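Side-chain contacts in tRNA (adenine(58)-N(1))-methyltransferase catalytic subunit TRM61 C-terminal domain-containing protein (Thermoplasma acidophilum, PDB 1YB2), which probably transfers a methyl group from S-adenosyl-L-methionine to an adenine of RNA, possibly position 58 of tRNA: residues S167-I171 with A172-S176; D146-K149 with K150-N154; S121-M124 with S125-L129; Q195-A198 with S199-P203; G107-P110 with G111-I114. All coordinates share one frame; numbering follows the deposited sequence.

Interaction 1 (S167-I171 with A172-S176); sequences SRSDI and ADFIS
The loop that leaves strand 164-167 of the methyltransferase's Rossmann-like domain carries Asp170, a predicted S-adenosyl-L-methionine ligand, and closes into an Asx turn on Ala172. Asp170 OD2 takes the N-H of Ala172 at 2.8 Å with its anti lone pair. The bond is nearly straight (165°), and chi1 of -170° sets CG beside the carbonyl carbon, on the way to Ala172 N. The backbone of the same residue adds bonds: Asp170 O accepts from Asp173 N at 3.0 Å, the donor standing well above the carbonyl plane, and more weakly from Phe174 N. A water donates to Asp173 OD2 at 2.7 Å and accepts from Asp170 N, linking the two residues. Farther along, the Phe174 ring is met obliquely by, among others, Ser167 OG, 3.5 Å from Phe174 CD1, and Ile171 CD1, 3.9 Å from Phe174 CD2. Ser167 OG and Ser169 OG pair at 2.9 Å, which gives the hydroxyl near the ring a polar partner. Phe174 is buried against Thr139 and Val141 of strand 137-141 and Leu115 of strand 113-117, while Ile171 reaches Val117 and His193.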
loop_
_atom_site.group_PDB
_atom_site.type_symbol
_atom_site.label_atom_id
_atom_site.label_comp_id
_atom_site.label_asym_id
_atom_site.label_seq_id
_atom_site.Cartn_x
_atom_site.Cartn_y
_atom_site.Cartn_z
ATOM N N SER A 167 -17.363 -13.599 -10.408
ATOM C CA SER A 167 -17.989 -14.906 -10.306
ATOM C C SER A 167 -18.665 -15.009 -8.954
ATOM O O SER A 167 -18.020 -14.904 -7.917
ATOM C CB SER A 167 -16.964 -16.020 -10.451
ATOM O OG SER A 167 -17.625 -17.261 -10.329
ATOM N N ARG A 168 -19.978 -15.181 -8.973
ATOM C CA ARG A 168 -20.730 -15.403 -7.759
ATOM C C ARG A 168 -20.698 -16.909 -7.523
ATOM O O ARG A 168 -21.532 -17.654 -8.043
ATOM C CB ARG A 168 -22.178 -14.888 -7.904
ATOM C CG ARG A 168 -22.866 -14.469 -6.594
ATOM C CD ARG A 168 -23.010 -15.619 -5.592
ATOM N NE ARG A 168 -23.837 -16.712 -6.108
ATOM C CZ ARG A 168 -23.741 -17.983 -5.712
ATOM N NH1 ARG A 168 -22.852 -18.328 -4.791
ATOM N NH2 ARG A 168 -24.524 -18.912 -6.248
ATOM N N SER A 169 -19.704 -17.349 -6.763
ATOM C CA SER A 169 -19.516 -18.758 -6.483
ATOM C C SER A 169 -18.546 -18.903 -5.328
ATOM O O SER A 169 -17.849 -17.942 -4.964
ATOM C CB SER A 169 -18.960 -19.492 -7.715
ATOM O OG SER A 169 -17.646 -19.058 -8.018
ATOM N N ASP A 170 -18.519 -20.098 -4.743
ATOM C CA ASP A 170 -17.473 -20.477 -3.810
ATOM C C ASP A 170 -16.231 -20.751 -4.634
ATOM O O ASP A 170 -16.322 -21.297 -5.747
ATOM C CB ASP A 170 -17.866 -21.742 -3.037
ATOM C CG ASP A 170 -16.923 -22.037 -1.874
ATOM O OD1 ASP A 170 -17.328 -21.759 -0.716
ATOM O OD2 ASP A 170 -15.783 -22.528 -2.114
ATOM N N ILE A 171 -15.076 -20.385 -4.080
ATOM C CA ILE A 171 -13.790 -20.622 -4.732
ATOM C C ILE A 171 -13.583 -22.097 -5.121
ATOM O O ILE A 171 -12.967 -22.388 -6.151
ATOM C CB ILE A 171 -12.584 -20.034 -3.903
ATOM C CG1 ILE A 171 -11.267 -20.143 -4.678
ATOM C CG2 ILE A 171 -12.460 -20.693 -2.538
ATOM C CD1 ILE A 171 -11.220 -19.285 -5.938
ATOM N N ALA A 172 -14.122 -23.014 -4.321
ATOM C CA ALA A 172 -14.031 -24.454 -4.625
ATOM C C ALA A 172 -14.614 -24.792 -6.002
ATOM O O ALA A 172 -14.048 -25.600 -6.749
ATOM C CB ALA A 172 -14.730 -25.275 -3.540
ATOM N N ASP A 173 -15.738 -24.154 -6.324
ATOM C CA ASP A 173 -16.457 -24.392 -7.575
ATOM C C ASP A 173 -15.962 -23.516 -8.717
ATOM O O ASP A 173 -16.276 -23.780 -9.874
ATOM C CB ASP A 173 -17.952 -24.169 -7.366
ATOM C CG ASP A 173 -18.499 -24.985 -6.214
ATOM O OD1 ASP A 173 -18.155 -26.188 -6.123
ATOM O OD2 ASP A 173 -19.268 -24.424 -5.403
ATOM N N PHE A 174 -15.189 -22.482 -8.387
ATOM C CA PHE A 174 -14.758 -21.511 -9.379
ATOM C C PHE A 174 -13.841 -22.146 -10.404
ATOM O O PHE A 174 -12.875 -22.804 -10.060
ATOM C CB PHE A 174 -14.062 -20.307 -8.709
ATOM C CG PHE A 174 -13.512 -19.303 -9.683
ATOM C CD1 PHE A 174 -14.362 -18.608 -10.545
ATOM C CD2 PHE A 174 -12.143 -19.052 -9.741
ATOM C CE1 PHE A 174 -13.851 -17.684 -11.449
ATOM C CE2 PHE A 174 -11.623 -18.129 -10.636
ATOM C CZ PHE A 174 -12.476 -17.440 -11.490
ATOM N N ILE A 175 -14.149 -21.935 -11.670
ATOM C CA ILE A 175 -13.340 -22.487 -12.743
ATOM C C ILE A 175 -12.767 -21.346 -13.563
ATOM O O ILE A 175 -13.498 -20.490 -14.062
ATOM C CB ILE A 175 -14.161 -23.442 -13.683
ATOM C CG1 ILE A 175 -14.871 -24.548 -12.885
ATOM C CG2 ILE A 175 -13.268 -24.028 -14.788
ATOM C CD1 ILE A 175 -13.966 -25.366 -11.945
ATOM N N SER A 176 -11.453 -21.338 -13.702
ATOM C CA SER A 176 -10.823 -20.343 -14.531
ATOM C C SER A 176 -9.794 -21.003 -15.408
ATOM O O SER A 176 -9.061 -21.895 -14.965
ATOM C CB SER A 176 -10.151 -19.270 -13.676
ATOM O OG SER A 176 -9.535 -18.310 -14.509
HETATM O O HOH W 1 -20.583 -22.042 -5.139
#

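Interaction 2 (D146-K149 with K150-N154); sequences DNLK and KAMDN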
loop_
_atom_site.group_PDB
_atom_site.type_symbol
_atom_site.label_atom_id
_atom_site.label_comp_id
_atom_site.label_asym_id
_atom_site.label_seq_id
_atom_site.Cartn_x
_atom_site.Cartn_y
_atom_site.Cartn_z
ATOM N N ASP A 146 -25.425 -10.865 -2.440
ATOM C CA ASP A 146 -25.783 -9.521 -1.999
ATOM C C ASP A 146 -24.532 -8.691 -1.714
ATOM O O ASP A 146 -24.445 -7.542 -2.147
ATOM C CB ASP A 146 -26.703 -9.569 -0.776
ATOM C CG ASP A 146 -28.141 -9.965 -1.125
ATOM O OD1 ASP A 146 -28.459 -10.229 -2.313
ATOM O OD2 ASP A 146 -28.971 -10.007 -0.191
ATOM N N ASN A 147 -23.568 -9.288 -1.008
ATOM C CA ASN A 147 -22.273 -8.665 -0.772
ATOM C C ASN A 147 -21.563 -8.316 -2.072
ATOM O O ASN A 147 -20.949 -7.256 -2.171
ATOM C CB ASN A 147 -21.369 -9.555 0.096
ATOM C CG ASN A 147 -21.846 -9.655 1.540
ATOM O OD1 ASN A 147 -22.875 -9.090 1.910
ATOM N ND2 ASN A 147 -21.106 -10.393 2.359
ATOM N N LEU A 148 -21.653 -9.207 -3.063
ATOM C CA LEU A 148 -21.059 -8.958 -4.378
ATOM C C LEU A 148 -21.692 -7.761 -5.083
ATOM O O LEU A 148 -20.981 -6.862 -5.528
ATOM C CB LEU A 148 -21.101 -10.203 -5.275
ATOM C CG LEU A 148 -20.470 -10.050 -6.667
ATOM C CD1 LEU A 148 -18.991 -9.623 -6.588
ATOM C CD2 LEU A 148 -20.608 -11.331 -7.470
ATOM N N LYS A 149 -23.023 -7.753 -5.172
ATOM C CA LYS A 149 -23.754 -6.640 -5.778
ATOM C C LYS A 149 -23.444 -5.302 -5.101
ATOM O O LYS A 149 -23.153 -4.312 -5.780
ATOM C CB LYS A 149 -25.263 -6.919 -5.781
ATOM C CG LYS A 149 -26.096 -5.719 -6.151
ATOM C CD LYS A 149 -27.550 -6.078 -6.397
ATOM C CE LYS A 149 -28.376 -4.815 -6.623
ATOM N NZ LYS A 149 -27.749 -3.870 -7.605
ATOM N N LYS A 150 -23.498 -5.283 -3.769
ATOM C CA LYS A 150 -23.185 -4.089 -2.984
ATOM C C LYS A 150 -21.791 -3.531 -3.301
ATOM O O LYS A 150 -21.628 -2.323 -3.514
ATOM C CB LYS A 150 -23.279 -4.382 -1.482
ATOM C CG LYS A 150 -24.704 -4.486 -0.921
ATOM C CD LYS A 150 -24.751 -4.063 0.570
ATOM C CE LYS A 150 -24.319 -5.179 1.540
ATOM N NZ LYS A 150 -22.844 -5.189 1.817
ATOM N N ALA A 151 -20.801 -4.420 -3.346
ATOM C CA ALA A 151 -19.421 -4.025 -3.601
ATOM C C ALA A 151 -19.283 -3.446 -4.993
ATOM O O ALA A 151 -18.657 -2.409 -5.174
ATOM C CB ALA A 151 -18.487 -5.200 -3.423
HETATM N N MSE A 152 -19.870 -4.118 -5.976
HETATM C CA MSE A 152 -19.737 -3.682 -7.362
HETATM C C MSE A 152 -20.473 -2.364 -7.594
HETATM O O MSE A 152 -19.977 -1.511 -8.316
HETATM C CB MSE A 152 -20.208 -4.764 -8.333
HETATM C CG MSE A 152 -19.359 -6.032 -8.339
HETATM SE SE MSE A 152 -17.444 -5.720 -8.723
HETATM C CE MSE A 152 -16.649 -6.176 -6.982
ATOM N N ASP A 153 -21.647 -2.212 -6.980
ATOM C CA ASP A 153 -22.399 -0.955 -7.024
ATOM C C ASP A 153 -21.554 0.199 -6.459
ATOM O O ASP A 153 -21.462 1.263 -7.065
ATOM C CB ASP A 153 -23.714 -1.071 -6.238
ATOM C CG ASP A 153 -24.782 -1.911 -6.952
ATOM O OD1 ASP A 153 -24.575 -2.382 -8.094
ATOM O OD2 ASP A 153 -25.860 -2.111 -6.351
ATOM N N ASN A 154 -20.942 -0.024 -5.300
ATOM C CA ASN A 154 -20.052 0.960 -4.674
ATOM C C ASN A 154 -18.865 1.320 -5.556
ATOM O O ASN A 154 -18.549 2.496 -5.728
ATOM C CB ASN A 154 -19.564 0.463 -3.296
ATOM C CG ASN A 154 -20.628 0.605 -2.224
ATOM O OD1 ASN A 154 -21.454 1.513 -2.281
ATOM N ND2 ASN A 154 -20.612 -0.279 -1.243
HETATM O O HOH W 2 -20.086 -5.764 -0.090
#
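Lys149 and Asp153, one helical turn apart on helix 145-156, join in an i to i+4 salt bridge. Starting at the backbone, Lys149 CB meets just the amide of the next residue, Lys150. Lys149 CG then comes within 3.6 Å of Asp153 OD2. CD carries the extended chain onward, and Lys149 CE lies 3.7 Å from Asp153 OD2. A bend at the last torsion (chi4 48°) turns Lys149 NZ to Asp153 OD2 at 2.9 Å, the oxygen offering its syn lone pair, on the side of OD1. The straight aliphatic part thus passes obliquely by the carboxylate, and only the final bend brings the ammonium in. The backbone repeats the link, Asp153 N donating to Lys149 O at 2.8 Å and 164°.

Next to this charged pair runs an apolar one: Leu148 CD1 touches CG of the selenomethionine Met152 at 4.0 Å, the two side chains slanting past each other. On the exposed flank, Lys150 folds at chi3 and chi4 to lie alongside Asn147, pointing the same way. A water donates to Asn147 O at 2.7 Å and accepts only weakly from Lys150 NZ, 3.4 Å away, so this end is loosely held.

The helix forms part of the beta-alpha-beta crossover between strands 137-141 and 164-167. Leu148 and Met152 press on Val140 of the first strand and Thr166 of the second, Ala151 and Met152 meet Val119, and Asn154 packs on Phe83 of the second subunit.

Interaction 3 (S121-M124 with S125-L129); sequences SGNM and SSYIL
Met124 and Ile128 meet unusually closely: CE of the selenomethionine Met124 lies 3.4 Å from Ile128 CG1, tighter than ordinary van der Waals contact between carbons. The pair sits at the start of helix 123-132, which follows the glycine-rich loop of the Rossmann-like methyltransferase fold. Met124 leaves the backbone with CG trans to N and then bends at chi2 (62°), so that the two side chains cross at about a right angle, with CE against CG1; Met124 CG also touches Ile128 CD1 at 3.8 Å.

The helix is entered through an ST turn, Ser121 OG accepting from Asn123 N at 3.2 Å. Gly122 is the N-cap, and its positive phi of 99° suits glycine. Its carbonyl O accepts from Ser126 N at 2.9 Å, the first turn of the helix.

On another side of the helix, Asn123 and Tyr127 lie side by side, amide and ring planes 67° apart, with Asn123 OD1 3.9 Å from Tyr127 CE1. This flank faces the second subunit, whose Phe83 packs on Asn123 and Ser126 and whose Pro80 packs on Tyr127. Ser125 OG turns inward to Glu116, and Ser126 OG is bonded to Tyr159 OH. A water over one face of the Tyr127 ring, offset toward its rim, links the two segments: it donates to Asn123 OD1 at 3.0 Å and bonds Ser126 OG at 2.8 Å.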
loop_
_atom_site.group_PDB
_atom_site.type_symbol
_atom_site.label_atom_id
_atom_site.label_comp_id
_atom_site.label_asym_id
_atom_site.label_seq_id
_atom_site.Cartn_x
_atom_site.Cartn_y
_atom_site.Cartn_z
ATOM N N SER A 121 -16.268 -5.114 1.500
ATOM C CA SER A 121 -16.982 -3.887 1.144
ATOM C C SER A 121 -16.613 -3.408 -0.264
ATOM O O SER A 121 -17.268 -2.520 -0.837
ATOM C CB SER A 121 -16.621 -2.785 2.133
ATOM O OG SER A 121 -15.207 -2.577 2.125
ATOM N N GLY A 122 -15.548 -3.982 -0.817
ATOM C CA GLY A 122 -15.063 -3.512 -2.105
ATOM C C GLY A 122 -13.902 -2.567 -1.888
ATOM O O GLY A 122 -13.351 -2.041 -2.841
ATOM N N ASN A 123 -13.532 -2.356 -0.629
ATOM C CA ASN A 123 -12.431 -1.466 -0.300
ATOM C C ASN A 123 -11.105 -1.897 -0.935
ATOM O O ASN A 123 -10.415 -1.078 -1.566
ATOM C CB ASN A 123 -12.290 -1.290 1.220
ATOM C CG ASN A 123 -11.428 -0.082 1.592
ATOM O OD1 ASN A 123 -11.469 0.959 0.929
ATOM N ND2 ASN A 123 -10.626 -0.224 2.643
HETATM N N MSE A 124 -10.754 -3.181 -0.791
HETATM C CA MSE A 124 -9.533 -3.708 -1.434
HETATM C C MSE A 124 -9.636 -3.612 -2.966
HETATM O O MSE A 124 -8.674 -3.272 -3.637
HETATM C CB MSE A 124 -9.257 -5.154 -0.998
HETATM C CG MSE A 124 -7.981 -5.766 -1.628
HETATM SE SE MSE A 124 -6.386 -4.781 -1.105
HETATM C CE MSE A 124 -5.194 -5.006 -2.654
ATOM N N SER A 125 -10.810 -3.919 -3.509
ATOM C CA SER A 125 -11.051 -3.820 -4.946
ATOM C C SER A 125 -10.770 -2.398 -5.429
ATOM O O SER A 125 -10.229 -2.193 -6.518
ATOM C CB SER A 125 -12.500 -4.200 -5.290
ATOM O OG SER A 125 -12.801 -5.518 -4.879
ATOM N N SER A 126 -11.121 -1.419 -4.600
ATOM C CA SER A 126 -10.921 -0.027 -4.963
ATOM C C SER A 126 -9.429 0.314 -5.064
ATOM O O SER A 126 -9.003 0.880 -6.070
ATOM C CB SER A 126 -11.686 0.896 -4.019
ATOM O OG SER A 126 -11.138 2.204 -4.053
ATOM N N TYR A 127 -8.637 -0.059 -4.055
ATOM C CA TYR A 127 -7.192 0.092 -4.149
ATOM C C TYR A 127 -6.574 -0.615 -5.358
ATOM O O TYR A 127 -5.643 -0.087 -5.974
ATOM C CB TYR A 127 -6.498 -0.410 -2.877
ATOM C CG TYR A 127 -6.607 0.544 -1.735
ATOM C CD1 TYR A 127 -7.520 0.309 -0.705
ATOM C CD2 TYR A 127 -5.800 1.693 -1.675
ATOM C CE1 TYR A 127 -7.624 1.185 0.371
ATOM C CE2 TYR A 127 -5.907 2.590 -0.593
ATOM C CZ TYR A 127 -6.822 2.319 0.415
ATOM O OH TYR A 127 -6.948 3.165 1.502
ATOM N N ILE A 128 -7.069 -1.811 -5.669
ATOM C CA ILE A 128 -6.561 -2.582 -6.810
ATOM C C ILE A 128 -6.830 -1.815 -8.105
ATOM O O ILE A 128 -5.918 -1.614 -8.921
ATOM C CB ILE A 128 -7.187 -4.004 -6.855
ATOM C CG1 ILE A 128 -6.682 -4.855 -5.666
ATOM C CG2 ILE A 128 -6.897 -4.702 -8.186
ATOM C CD1 ILE A 128 -7.537 -6.112 -5.397
ATOM N N LEU A 129 -8.073 -1.367 -8.290
ATOM C CA LEU A 129 -8.423 -0.656 -9.526
ATOM C C LEU A 129 -7.671 0.662 -9.691
ATOM O O LEU A 129 -7.285 1.024 -10.805
ATOM C CB LEU A 129 -9.929 -0.421 -9.635
ATOM C CG LEU A 129 -10.836 -1.636 -9.856
ATOM C CD1 LEU A 129 -12.267 -1.171 -10.160
ATOM C CD2 LEU A 129 -10.347 -2.543 -10.972
HETATM O O HOH W 3 -10.194 2.151 -1.450
#

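Interaction 4 (Q195-A198 with S199-P203); sequences QKIA and SMMKP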
loop_
_atom_site.group_PDB
_atom_site.type_symbol
_atom_site.label_atom_id
_atom_site.label_comp_id
_atom_site.label_asym_id
_atom_site.label_seq_id
_atom_site.Cartn_x
_atom_site.Cartn_y
_atom_site.Cartn_z
ATOM N N GLN A 195 -4.847 -25.666 -2.611
ATOM C CA GLN A 195 -4.460 -26.356 -3.842
ATOM C C GLN A 195 -5.177 -25.765 -5.066
ATOM O O GLN A 195 -4.549 -25.517 -6.096
ATOM C CB GLN A 195 -4.663 -27.865 -3.731
ATOM C CG GLN A 195 -3.564 -28.630 -4.455
ATOM C CD GLN A 195 -2.958 -29.758 -3.633
ATOM O OE1 GLN A 195 -2.817 -30.886 -4.122
ATOM N NE2 GLN A 195 -2.596 -29.463 -2.382
ATOM N N LYS A 196 -6.479 -25.519 -4.921
ATOM C CA LYS A 196 -7.251 -24.790 -5.915
ATOM C C LYS A 196 -6.652 -23.417 -6.288
ATOM O O LYS A 196 -6.445 -23.123 -7.475
ATOM C CB LYS A 196 -8.695 -24.619 -5.439
ATOM C CG LYS A 196 -9.576 -23.794 -6.384
ATOM C CD LYS A 196 -9.662 -24.454 -7.745
ATOM C CE LYS A 196 -10.986 -24.142 -8.409
ATOM N NZ LYS A 196 -10.968 -24.513 -9.856
ATOM N N ILE A 197 -6.409 -22.586 -5.278
ATOM C CA ILE A 197 -5.814 -21.248 -5.464
ATOM C C ILE A 197 -4.443 -21.363 -6.128
ATOM O O ILE A 197 -4.154 -20.659 -7.116
ATOM C CB ILE A 197 -5.738 -20.447 -4.110
ATOM C CG1 ILE A 197 -7.153 -20.057 -3.623
ATOM C CG2 ILE A 197 -4.899 -19.144 -4.268
ATOM C CD1 ILE A 197 -7.182 -19.530 -2.163
ATOM N N ALA A 198 -3.600 -22.262 -5.606
ATOM C CA ALA A 198 -2.280 -22.501 -6.201
ATOM C C ALA A 198 -2.360 -22.829 -7.685
ATOM O O ALA A 198 -1.561 -22.324 -8.462
ATOM C CB ALA A 198 -1.532 -23.608 -5.457
ATOM N N SER A 199 -3.318 -23.673 -8.078
ATOM C CA SER A 199 -3.460 -24.092 -9.477
ATOM C C SER A 199 -3.738 -22.940 -10.451
ATOM O O SER A 199 -3.557 -23.086 -11.669
ATOM C CB SER A 199 -4.553 -25.165 -9.605
ATOM O OG SER A 199 -5.842 -24.583 -9.522
HETATM N N MSE A 200 -4.178 -21.793 -9.944
HETATM C CA MSE A 200 -4.378 -20.679 -10.863
HETATM C C MSE A 200 -3.410 -19.502 -10.705
HETATM O O MSE A 200 -3.658 -18.415 -11.210
HETATM C CB MSE A 200 -5.842 -20.237 -10.931
HETATM C CG MSE A 200 -6.557 -20.084 -9.626
HETATM SE SE MSE A 200 -8.521 -20.262 -9.927
HETATM C CE MSE A 200 -8.971 -20.082 -8.082
HETATM N N MSE A 201 -2.299 -19.748 -10.018
HETATM C CA MSE A 201 -1.246 -18.758 -9.841
HETATM C C MSE A 201 -0.107 -18.997 -10.821
HETATM O O MSE A 201 0.361 -20.129 -10.957
HETATM C CB MSE A 201 -0.698 -18.864 -8.419
HETATM C CG MSE A 201 -1.692 -18.460 -7.357
HETATM SE SE MSE A 201 -0.973 -18.704 -5.575
HETATM C CE MSE A 201 0.426 -17.285 -5.538
ATOM N N LYS A 202 0.358 -17.943 -11.485
ATOM C CA LYS A 202 1.615 -18.040 -12.246
ATOM C C LYS A 202 2.766 -18.405 -11.301
ATOM O O LYS A 202 2.819 -17.906 -10.176
ATOM C CB LYS A 202 1.936 -16.715 -12.910
ATOM C CG LYS A 202 0.999 -16.384 -14.037
ATOM C CD LYS A 202 1.309 -15.026 -14.588
ATOM C CE LYS A 202 0.415 -14.738 -15.776
ATOM N NZ LYS A 202 0.545 -13.307 -16.153
ATOM N N PRO A 203 3.701 -19.265 -11.756
ATOM C CA PRO A 203 4.858 -19.565 -10.893
ATOM C C PRO A 203 5.598 -18.277 -10.502
ATOM O O PRO A 203 5.808 -17.410 -11.356
ATOM C CB PRO A 203 5.767 -20.404 -11.796
ATOM C CG PRO A 203 4.847 -20.982 -12.845
ATOM C CD PRO A 203 3.754 -19.972 -13.055
#
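Ser199 folds back on Lys196 where helix 194-199 ends: its OG donates to Lys196 O at 2.6 Å, reaching it with chi1 at 76°, while its N still makes the helical bond to Gln195 O. The next two N-H groups step back three residues instead of four, evidence that the helix is tightening into a turn before residues 201-202. Met200 N reaches Ile197 O at 3.0 Å and Met201 N reaches Ala198 O at 3.1 Å, each donor more than 50° out of the carbonyl plane.

Packing is closest on the buried side, among two selenomethionines. Met201 CG rests 3.3 Å from Ile197 O, Ile197 CG2 lies 4.2 Å from Met201 SE, and both residues press on Val183 of strand 180-185; Met200 CE meets Lys196 CG at 4.1 Å. By contrast, the exposed Gln195 and Ser199 occupy the solvent side.

Lys196 NZ goes on to bond Phe174 O, and Lys267 NZ bonds Ala198 O. Carbonyls at a helix C-terminus would otherwise lack helical N-H partners; here a hydroxyl, two turn amides and a lysine act as the donors, and the positive charge of Lys267 probably suits the negative end of the helix dipole.

Interaction 5 (G107-P110 with G111-I114); sequences GLRP and GMDI
Arg109 meets Met112 through its aliphatic CG, while its flat guanidinium makes a cation-pi contact with Tyr130 of the second subunit. The puckered Pro110 ring packs on Pro110 of that subunit and on Lys135 of its own chain. Neither group lies over a side chain of 111-114. Here the chain reverses in a type II beta turn, Arg109 to Met112, that leads into strand 113-117. Pro110 and Gly111 take its two central places, the glycine with the positive phi (100°) that this turn calls for.

Inside the bend lies the selenomethionine Met112. Its CG is 3.4 Å from Arg109 O, and its chain runs on straight through chi2, carrying SE back across the turn to within 3.5 Å of Gly107 O and 3.6 Å of Arg109 N. Met112 CG and SE thus lie against backbone polar atoms, at the start of a central strand of the sheet. Arg109 CG also touches Met112 SE at 3.9 Å, the two side chains crossing at about a right angle.

Deeper in, where Leu108 faces Ala131 of helix 123-132, it meets the strand's buried Ile114: Leu108 CD1 lies 3.7 Å from Ile114 CD1, and Leu108 CG lies 3.9 Å from Ile114 CD1.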
loop_
_atom_site.group_PDB
_atom_site.type_symbol
_atom_site.label_atom_id
_atom_site.label_comp_id
_atom_site.label_asym_id
_atom_site.label_seq_id
_atom_site.Cartn_x
_atom_site.Cartn_y
_atom_site.Cartn_z
ATOM N N GLY A 107 3.010 -5.662 -4.081
ATOM C CA GLY A 107 3.380 -4.842 -5.211
ATOM C C GLY A 107 2.339 -4.885 -6.289
ATOM O O GLY A 107 2.326 -5.801 -7.117
ATOM N N LEU A 108 1.454 -3.894 -6.270
ATOM C CA LEU A 108 0.505 -3.713 -7.355
ATOM C C LEU A 108 1.072 -2.716 -8.352
ATOM O O LEU A 108 1.646 -1.687 -7.978
ATOM C CB LEU A 108 -0.855 -3.234 -6.829
ATOM C CG LEU A 108 -2.020 -4.212 -6.607
ATOM C CD1 LEU A 108 -1.569 -5.603 -6.166
ATOM C CD2 LEU A 108 -2.984 -3.610 -5.580
ATOM N N ARG A 109 0.905 -3.044 -9.623
ATOM C CA ARG A 109 1.322 -2.187 -10.730
ATOM C C ARG A 109 0.364 -2.446 -11.894
ATOM O O ARG A 109 -0.227 -3.533 -11.980
ATOM C CB ARG A 109 2.767 -2.503 -11.154
ATOM C CG ARG A 109 2.989 -3.948 -11.576
ATOM C CD ARG A 109 3.816 -4.029 -12.835
ATOM N NE ARG A 109 5.241 -4.119 -12.547
ATOM C CZ ARG A 109 6.203 -3.616 -13.322
ATOM N NH1 ARG A 109 5.899 -2.962 -14.441
ATOM N NH2 ARG A 109 7.473 -3.749 -12.969
ATOM N N PRO A 110 0.201 -1.456 -12.786
ATOM C CA PRO A 110 -0.614 -1.645 -13.995
ATOM C C PRO A 110 -0.217 -2.856 -14.845
ATOM O O PRO A 110 0.962 -3.208 -14.929
ATOM C CB PRO A 110 -0.386 -0.349 -14.776
ATOM C CG PRO A 110 -0.049 0.652 -13.750
ATOM C CD PRO A 110 0.737 -0.084 -12.699
ATOM N N GLY A 111 -1.215 -3.487 -15.455
ATOM C CA GLY A 111 -1.000 -4.584 -16.385
ATOM C C GLY A 111 -1.201 -5.978 -15.804
ATOM O O GLY A 111 -1.345 -6.947 -16.544
HETATM N N MSE A 112 -1.215 -6.076 -14.483
HETATM C CA MSE A 112 -1.402 -7.356 -13.797
HETATM C C MSE A 112 -2.828 -7.886 -13.931
HETATM O O MSE A 112 -3.787 -7.123 -14.009
HETATM C CB MSE A 112 -1.052 -7.226 -12.309
HETATM C CG MSE A 112 0.391 -6.837 -11.999
HETATM SE SE MSE A 112 0.601 -6.563 -10.060
HETATM C CE MSE A 112 0.691 -8.408 -9.599
ATOM N N ASP A 113 -2.947 -9.211 -13.960
ATOM C CA ASP A 113 -4.237 -9.883 -13.821
ATOM C C ASP A 113 -4.355 -10.431 -12.396
ATOM O O ASP A 113 -3.667 -11.380 -12.014
ATOM C CB ASP A 113 -4.401 -10.988 -14.853
ATOM C CG ASP A 113 -4.395 -10.453 -16.282
ATOM O OD1 ASP A 113 -5.026 -9.401 -16.557
ATOM O OD2 ASP A 113 -3.756 -11.088 -17.140
ATOM N N ILE A 114 -5.248 -9.822 -11.631
ATOM C CA ILE A 114 -5.380 -10.083 -10.205
ATOM C C ILE A 114 -6.659 -10.842 -9.910
ATOM O O ILE A 114 -7.728 -10.550 -10.480
ATOM C CB ILE A 114 -5.316 -8.745 -9.407
ATOM C CG1 ILE A 114 -3.950 -8.075 -9.676
ATOM C CG2 ILE A 114 -5.591 -8.972 -7.890
ATOM C CD1 ILE A 114 -3.762 -6.741 -8.983
#

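How the interactions relate
All five contacts are local, and all belong to the Rossmann-like domain. Interactions 3 and 5 are neighbours in chain and space: Ile128 CG2 meets Ile114 CD1 at 3.8 Å, and both contacts touch the second subunit. Interaction 2 sits beside interaction 3, Ala151 packing on Gly122. Interaction 1 joins interaction 4 where Ile171 and Phe174 lie against Met200, and joins interaction 2 through Arg168 on Leu148. Chemistry follows place. Interaction 5, the surface contact, relies on selenium and methyl packing; exposed helix flank gives interaction 2 its salt bridge; interactions 1 and 4 set turn hydrogen bonds over a buried apolar side; interaction 3, with no fully exposed touching residue, pairs helix-start backbone bonds with tight apolar packing.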